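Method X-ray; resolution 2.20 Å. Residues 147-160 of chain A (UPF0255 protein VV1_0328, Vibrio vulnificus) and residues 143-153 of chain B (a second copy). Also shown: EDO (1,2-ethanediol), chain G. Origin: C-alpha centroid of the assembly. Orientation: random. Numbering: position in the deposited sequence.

Chain A (147-160) IQAQVLANSAYLEA
Chain B 143-153: DNLAIQAQVLA

Two copies of the same protein meet here through one helix each. Chain A is helical throughout 147-160, and chain B is helical from 144 to 153. The helical residues keep phi near -65° and psi near -40°, with i to i+4 hydrogen bonds such as Ser155(A) N to Val151(A) O at 3.0 Å. The helices run roughly antiparallel, at 150° between their N-to-C directions, and their axes approach to 9.3 Å. Paired CA atoms set the register: Gln148(A) to Val151(B) 6.5 Å, Leu152(A) to Gln148(B) 5.7 Å, Ser155(A) to Asn144(B) 6.0 Å. The contact buries 575 Å² in total.

Gln148(A) points its CB toward chain B, with chi1 and chi2 both m. Gln148(A) OE1 lies 3.8 Å from Val151(B) CG2. Ala149(A) faces away.

Val151(A), chi1 t, points toward the partner. Val151(A) CG1 packs 3.6 Å from CG2 of Val151(B), also t, and 4.1 Å from Ile147(B) CG2. The two copies of residue 151 thus touch each other directly.

Leu152(A) starts sideways, but its m, t rotamer brings its end nearer. Leu152(A) CD2 reaches Gln148(B) CG at 3.4 Å, Val151(B) CG1 at 3.5 Å and Leu152(B) CD2 at 3.9 Å. Leu152(B) is also m, t. Gln148(B), with chi1 and chi2 t and chi3 47°, donates a weak hydrogen bond from NE2 to Leu152(A) O at 3.5 Å. Leu152(A) O also accepts from Ala156(A) N at 3.0 Å, within its own helix.

Ala153(A) faces away. Ser155(A), chi1 m, points toward chain B. Ser155(A) OG donates to Asn144(B) OD1 at 2.9 Å, and Ser155(A) O accepts from Asn144(B) ND2 at 3.0 Å. Both ends of the Asn144(B) amide are therefore engaged by one residue. Asn144(B) has chi1 t and chi2 58°. Ser155(A) CB also packs 3.6 Å from Gln148(B) CB.

Leu158(A), m, t, places CB 4.1 Å from Asn144(B) ND2. One turn beyond Ser155(A), Glu159(A) has chi1 and chi2 m and chi3 145°. Glu159(A) OE1 accepts from Asn144(B) ND2 at 2.6 Å, so this nitrogen serves two acceptors. Glu159(A) CD lies 3.6 Å from CD2 of Leu145(B), which is m, t. Glu159(A) OE2 sits 2.6 Å from O2 of a 1,2-ethanediol, probably from the crystallisation liquor.

Just before the chain B helix, Asp143(B), phi -78°, psi 105° and chi1 t, caps its N-terminus: Asp143(B) OD1 accepts from Ala146(B) N at 3.1 Å.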

ATOM      1  N   ILE A 147       7.321  -0.390  -3.154  1.00 19.10           N
ATOM      2  CA  ILE A 147       5.929  -0.425  -3.604  1.00 20.86           C
ATOM      3  C   ILE A 147       5.007  -0.149  -2.417  1.00 19.62           C
ATOM      4  O   ILE A 147       4.125   0.701  -2.491  1.00 18.93           O
ATOM      5  CB  ILE A 147       5.564  -1.793  -4.241  1.00 21.74           C
ATOM      6  CG1 ILE A 147       6.310  -1.974  -5.566  1.00 23.81           C
ATOM      7  CG2 ILE A 147       4.060  -1.887  -4.471  1.00 24.24           C
ATOM      8  CD1 ILE A 147       6.096  -0.829  -6.554  1.00 26.80           C
ATOM      9  N   GLN A 148       5.225  -0.851  -1.313  1.00 19.78           N
ATOM     10  CA  GLN A 148       4.391  -0.637  -0.143  1.00 19.74           C
ATOM     11  C   GLN A 148       4.578   0.772   0.423  1.00 18.14           C
ATOM     12  O   GLN A 148       3.623   1.378   0.904  1.00 17.13           O
ATOM     13  CB  GLN A 148       4.673  -1.710   0.915  1.00 21.06           C
ATOM     14  CG  GLN A 148       4.288  -3.123   0.453  1.00 23.12           C
ATOM     15  CD  GLN A 148       2.933  -3.157  -0.253  1.00 25.94           C
ATOM     16  OE1 GLN A 148       1.951  -2.618   0.245  1.00 27.72           O
ATOM     17  NE2 GLN A 148       2.883  -3.794  -1.420  1.00 27.55           N
ATOM     18  N   ALA A 149       5.798   1.307   0.347  1.00 16.17           N
ATOM     19  CA  ALA A 149       6.057   2.667   0.838  1.00 15.23           C
ATOM     20  C   ALA A 149       5.270   3.679   0.000  1.00 14.28           C
ATOM     21  O   ALA A 149       4.851   4.730   0.489  1.00 13.16           O
ATOM     22  CB  ALA A 149       7.563   2.984   0.767  1.00 14.64           C
ATOM     23  N   GLN A 150       5.077   3.355  -1.274  1.00 15.10           N
ATOM     24  CA  GLN A 150       4.335   4.217  -2.189  1.00 16.01           C
ATOM     25  C   GLN A 150       2.870   4.281  -1.740  1.00 17.33           C
ATOM     26  O   GLN A 150       2.209   5.329  -1.842  1.00 15.67           O
ATOM     27  CB  GLN A 150       4.434   3.646  -3.602  1.00 21.78           C
ATOM     28  CG  GLN A 150       4.333   4.642  -4.720  1.00 24.38           C
ATOM     29  CD  GLN A 150       4.671   4.015  -6.069  1.00 27.08           C
ATOM     30  OE1 GLN A 150       5.749   3.426  -6.252  1.00 26.83           O
ATOM     31  NE2 GLN A 150       3.751   4.141  -7.020  1.00 25.85           N
ATOM     32  N   VAL A 151       2.355   3.155  -1.246  1.00 17.29           N
ATOM     33  CA  VAL A 151       0.983   3.124  -0.758  1.00 16.28           C
ATOM     34  C   VAL A 151       0.884   4.018   0.469  1.00 15.05           C
ATOM     35  O   VAL A 151      -0.086   4.755   0.636  1.00 16.47           O
ATOM     36  CB  VAL A 151       0.540   1.694  -0.362  1.00 17.94           C
ATOM     37  CG1 VAL A 151      -0.909   1.704   0.109  1.00 13.42           C
ATOM     38  CG2 VAL A 151       0.699   0.754  -1.561  1.00 18.52           C
ATOM     39  N   LEU A 152       1.889   3.952   1.336  1.00 13.71           N
ATOM     40  CA  LEU A 152       1.883   4.773   2.543  1.00 13.23           C
ATOM     41  C   LEU A 152       1.957   6.246   2.161  1.00 13.77           C
ATOM     42  O   LEU A 152       1.318   7.103   2.788  1.00 12.53           O
ATOM     43  CB  LEU A 152       3.069   4.421   3.444  1.00 14.70           C
ATOM     44  CG  LEU A 152       3.088   2.983   3.972  1.00 17.19           C
ATOM     45  CD1 LEU A 152       4.315   2.817   4.851  1.00 18.69           C
ATOM     46  CD2 LEU A 152       1.817   2.675   4.757  1.00 17.57           C
ATOM     47  N   ALA A 153       2.753   6.532   1.135  1.00 12.46           N
ATOM     48  CA  ALA A 153       2.924   7.905   0.660  1.00 13.36           C
ATOM     49  C   ALA A 153       1.592   8.444   0.161  1.00 13.83           C
ATOM     50  O   ALA A 153       1.161   9.528   0.548  1.00 13.16           O
ATOM     51  CB  ALA A 153       3.973   7.953  -0.478  1.00  9.21           C
ATOM     52  N   ASN A 154       0.939   7.676  -0.703  1.00 15.79           N
ATOM     53  CA  ASN A 154      -0.328   8.118  -1.251  1.00 16.30           C
ATOM     54  C   ASN A 154      -1.430   8.270  -0.212  1.00 16.51           C
ATOM     55  O   ASN A 154      -2.165   9.245  -0.253  1.00 16.68           O
ATOM     56  CB  ASN A 154      -0.748   7.197  -2.398  1.00 17.66           C
ATOM     57  CG  ASN A 154       0.088   7.433  -3.658  1.00 19.42           C
ATOM     58  OD1 ASN A 154       0.358   8.579  -4.020  1.00 22.33           O
ATOM     59  ND2 ASN A 154       0.479   6.357  -4.336  1.00 16.65           N
ATOM     60  N   SER A 155      -1.548   7.335   0.730  1.00 16.72           N
ATOM     61  CA  SER A 155      -2.580   7.459   1.769  1.00 16.42           C
ATOM     62  C   SER A 155      -2.343   8.671   2.672  1.00 14.74           C
ATOM     63  O   SER A 155      -3.294   9.378   3.046  1.00 13.94           O
ATOM     64  CB  SER A 155      -2.637   6.195   2.634  1.00 18.06           C
ATOM     65  OG  SER A 155      -3.299   5.147   1.947  1.00 24.07           O
ATOM     66  N   ALA A 156      -1.084   8.917   3.030  1.00 13.29           N
ATOM     67  CA  ALA A 156      -0.775  10.066   3.885  1.00 13.86           C
ATOM     68  C   ALA A 156      -1.050  11.373   3.141  1.00 12.44           C
ATOM     69  O   ALA A 156      -1.555  12.338   3.715  1.00 12.86           O
ATOM     70  CB  ALA A 156       0.699  10.020   4.359  1.00 13.09           C
ATOM     71  N   TYR A 157      -0.724  11.404   1.858  1.00 14.39           N
ATOM     72  CA  TYR A 157      -0.946  12.609   1.059  1.00 13.38           C
ATOM     73  C   TYR A 157      -2.435  12.956   1.053  1.00 12.93           C
ATOM     74  O   TYR A 157      -2.814  14.119   1.189  1.00 10.44           O
ATOM     75  CB  TYR A 157      -0.469  12.393  -0.376  1.00 14.41           C
ATOM     76  CG  TYR A 157      -0.120  13.675  -1.109  1.00 13.24           C
ATOM     77  CD1 TYR A 157       1.088  14.334  -0.866  1.00 12.16           C
ATOM     78  CD2 TYR A 157      -0.981  14.209  -2.071  1.00 12.23           C
ATOM     79  CE1 TYR A 157       1.444  15.501  -1.576  1.00 15.56           C
ATOM     80  CE2 TYR A 157      -0.643  15.371  -2.784  1.00 13.73           C
ATOM     81  CZ  TYR A 157       0.573  16.006  -2.537  1.00 15.47           C
ATOM     82  OH  TYR A 157       0.937  17.107  -3.284  1.00 18.79           O
ATOM     83  N   LEU A 158      -3.280  11.947   0.877  1.00 12.98           N
ATOM     84  CA  LEU A 158      -4.722  12.186   0.881  1.00 14.62           C
ATOM     85  C   LEU A 158      -5.231  12.663   2.251  1.00 13.53           C
ATOM     86  O   LEU A 158      -6.129  13.499   2.322  1.00 13.49           O
ATOM     87  CB  LEU A 158      -5.475  10.922   0.453  1.00 16.97           C
ATOM     88  CG  LEU A 158      -5.078  10.409  -0.939  1.00 22.94           C
ATOM     89  CD1 LEU A 158      -6.100   9.367  -1.399  1.00 25.94           C
ATOM     90  CD2 LEU A 158      -5.021  11.573  -1.934  1.00 21.17           C
ATOM     91  N   GLU A 159      -4.667  12.135   3.337  1.00 13.24           N
ATOM     92  CA  GLU A 159      -5.095  12.560   4.675  1.00 12.75           C
ATOM     93  C   GLU A 159      -4.626  13.990   4.926  1.00 12.85           C
ATOM     94  O   GLU A 159      -5.287  14.755   5.633  1.00 12.49           O
ATOM     95  CB  GLU A 159      -4.533  11.626   5.761  1.00 13.88           C
ATOM     96  CG  GLU A 159      -5.103  10.204   5.693  1.00 15.99           C
ATOM     97  CD  GLU A 159      -6.627  10.201   5.773  1.00 19.17           C
ATOM     98  OE1 GLU A 159      -7.273   9.352   5.121  1.00 16.59           O
ATOM     99  OE2 GLU A 159      -7.182  11.048   6.498  1.00 20.65           O
ATOM    100  N   ALA A 160      -3.489  14.362   4.339  1.00 13.65           N
ATOM    101  CA  ALA A 160      -2.974  15.720   4.518  1.00 15.08           C
ATOM    102  C   ALA A 160      -3.890  16.706   3.801  1.00 14.25           C
ATOM    103  O   ALA A 160      -4.167  17.786   4.313  1.00 14.74           O
ATOM    104  CB  ALA A 160      -1.549  15.834   3.969  1.00 11.19           C
TER
ATOM    105  N   ASP B 143     -11.824   2.582   2.399  1.00 20.37           N
ATOM    106  CA  ASP B 143     -11.285   3.293   3.560  1.00 19.10           C
ATOM    107  C   ASP B 143      -9.784   3.575   3.427  1.00 17.00           C
ATOM    108  O   ASP B 143      -8.953   2.672   3.600  1.00 15.68           O
ATOM    109  CB  ASP B 143     -11.549   2.453   4.820  1.00 19.96           C
ATOM    110  CG  ASP B 143     -11.274   3.207   6.099  1.00 21.36           C
ATOM    111  OD1 ASP B 143     -10.347   4.056   6.106  1.00 20.28           O
ATOM    112  OD2 ASP B 143     -11.974   2.930   7.105  1.00 20.86           O
ATOM    113  N   ASN B 144      -9.439   4.826   3.140  1.00 15.97           N
ATOM    114  CA  ASN B 144      -8.032   5.201   2.959  1.00 15.16           C
ATOM    115  C   ASN B 144      -7.161   4.843   4.165  1.00 15.37           C
ATOM    116  O   ASN B 144      -6.062   4.292   4.013  1.00 13.86           O
ATOM    117  CB  ASN B 144      -7.911   6.690   2.655  1.00 11.65           C
ATOM    118  CG  ASN B 144      -6.469   7.123   2.470  1.00 14.39           C
ATOM    119  OD1 ASN B 144      -5.765   6.607   1.603  1.00 15.06           O
ATOM    120  ND2 ASN B 144      -6.016   8.063   3.295  1.00 12.38           N
ATOM    121  N   LEU B 145      -7.651   5.132   5.366  1.00 16.65           N
ATOM    122  CA  LEU B 145      -6.889   4.811   6.574  1.00 16.56           C
ATOM    123  C   LEU B 145      -6.693   3.310   6.756  1.00 16.36           C
ATOM    124  O   LEU B 145      -5.614   2.867   7.163  1.00 17.83           O
ATOM    125  CB  LEU B 145      -7.570   5.406   7.813  1.00 16.39           C
ATOM    126  CG  LEU B 145      -7.546   6.940   7.847  1.00 17.84           C
ATOM    127  CD1 LEU B 145      -8.422   7.462   8.967  1.00 17.02           C
ATOM    128  CD2 LEU B 145      -6.105   7.429   8.015  1.00 19.10           C
ATOM    129  N   ALA B 146      -7.720   2.522   6.447  1.00 14.16           N
ATOM    130  CA  ALA B 146      -7.609   1.076   6.598  1.00 15.06           C
ATOM    131  C   ALA B 146      -6.633   0.508   5.583  1.00 13.65           C
ATOM    132  O   ALA B 146      -5.897  -0.434   5.876  1.00 13.84           O
ATOM    133  CB  ALA B 146      -8.992   0.402   6.440  1.00 16.06           C
ATOM    134  N   ILE B 147      -6.635   1.079   4.382  1.00 14.00           N
ATOM    135  CA  ILE B 147      -5.727   0.619   3.339  1.00 15.39           C
ATOM    136  C   ILE B 147      -4.302   0.823   3.818  1.00 15.12           C
ATOM    137  O   ILE B 147      -3.460  -0.049   3.659  1.00 15.49           O
ATOM    138  CB  ILE B 147      -5.909   1.400   2.020  1.00 16.90           C
ATOM    139  CG1 ILE B 147      -7.316   1.169   1.459  1.00 21.19           C
ATOM    140  CG2 ILE B 147      -4.847   0.958   0.999  1.00 15.81           C
ATOM    141  CD1 ILE B 147      -7.595  -0.260   1.097  1.00 26.29           C
ATOM    142  N   GLN B 148      -4.040   1.980   4.409  1.00 14.82           N
ATOM    143  CA  GLN B 148      -2.700   2.274   4.888  1.00 16.22           C
ATOM    144  C   GLN B 148      -2.344   1.388   6.085  1.00 15.46           C
ATOM    145  O   GLN B 148      -1.215   0.908   6.205  1.00 12.71           O
ATOM    146  CB  GLN B 148      -2.567   3.751   5.294  1.00 14.21           C
ATOM    147  CG  GLN B 148      -1.108   4.155   5.522  1.00 17.34           C
ATOM    148  CD  GLN B 148      -0.965   5.422   6.322  1.00 19.24           C
ATOM    149  OE1 GLN B 148      -1.620   5.581   7.351  1.00 21.00           O
ATOM    150  NE2 GLN B 148      -0.090   6.335   5.866  1.00 16.61           N
ATOM    151  N   ALA B 149      -3.314   1.176   6.967  1.00 15.94           N
ATOM    152  CA  ALA B 149      -3.079   0.353   8.144  1.00 15.41           C
ATOM    153  C   ALA B 149      -2.758  -1.079   7.741  1.00 13.90           C
ATOM    154  O   ALA B 149      -1.996  -1.764   8.417  1.00 16.32           O
ATOM    155  CB  ALA B 149      -4.295   0.385   9.068  1.00 14.47           C
ATOM    156  N   GLN B 150      -3.337  -1.535   6.637  1.00 15.65           N
ATOM    157  CA  GLN B 150      -3.079  -2.898   6.177  1.00 15.97           C
ATOM    158  C   GLN B 150      -1.605  -3.002   5.792  1.00 15.11           C
ATOM    159  O   GLN B 150      -0.954  -4.019   6.034  1.00 15.78           O
ATOM    160  CB  GLN B 150      -3.985  -3.244   4.982  1.00 17.90           C
ATOM    161  CG  GLN B 150      -3.903  -4.699   4.540  1.00 19.11           C
ATOM    162  CD  GLN B 150      -5.034  -5.097   3.591  1.00 18.94           C
ATOM    163  OE1 GLN B 150      -6.198  -4.726   3.787  1.00 14.95           O
ATOM    164  NE2 GLN B 150      -4.696  -5.872   2.576  1.00 13.62           N
ATOM    165  N   VAL B 151      -1.071  -1.949   5.183  1.00 12.77           N
ATOM    166  CA  VAL B 151       0.345  -1.960   4.825  1.00 14.17           C
ATOM    167  C   VAL B 151       1.180  -2.057   6.114  1.00 13.21           C
ATOM    168  O   VAL B 151       2.097  -2.871   6.234  1.00 12.24           O
ATOM    169  CB  VAL B 151       0.750  -0.669   4.086  1.00 15.37           C
ATOM    170  CG1 VAL B 151       2.259  -0.660   3.863  1.00 14.11           C
ATOM    171  CG2 VAL B 151      -0.020  -0.558   2.769  1.00 15.46           C
ATOM    172  N   LEU B 152       0.838  -1.221   7.081  1.00 12.50           N
ATOM    173  CA  LEU B 152       1.542  -1.215   8.356  1.00 13.32           C
ATOM    174  C   LEU B 152       1.467  -2.586   9.032  1.00 12.65           C
ATOM    175  O   LEU B 152       2.445  -3.035   9.628  1.00 12.58           O
ATOM    176  CB  LEU B 152       0.961  -0.138   9.270  1.00 12.43           C
ATOM    177  CG  LEU B 152       1.100   1.279   8.692  1.00 13.21           C
ATOM    178  CD1 LEU B 152       0.572   2.316   9.675  1.00 13.75           C
ATOM    179  CD2 LEU B 152       2.558   1.543   8.409  1.00 14.73           C
ATOM    180  N   ALA B 153       0.321  -3.255   8.927  1.00 10.99           N
ATOM    181  CA  ALA B 153       0.182  -4.578   9.534  1.00 10.47           C
ATOM    182  C   ALA B 153       1.165  -5.528   8.861  1.00 11.64           C
ATOM    183  O   ALA B 153       1.877  -6.272   9.533  1.00 10.48           O
ATOM    184  CB  ALA B 153      -1.259  -5.096   9.381  1.00  8.24           C
TER
HETATM  185  C1  EDO G 420      -8.446  13.890   8.791  1.00 31.53           C
HETATM  186  O1  EDO G 420      -8.348  14.943   9.755  1.00 32.70           O
HETATM  187  C2  EDO G 420      -7.545  14.206   7.602  1.00 32.49           C
HETATM  188  O2  EDO G 420      -6.458  13.294   7.546  1.00 27.47           O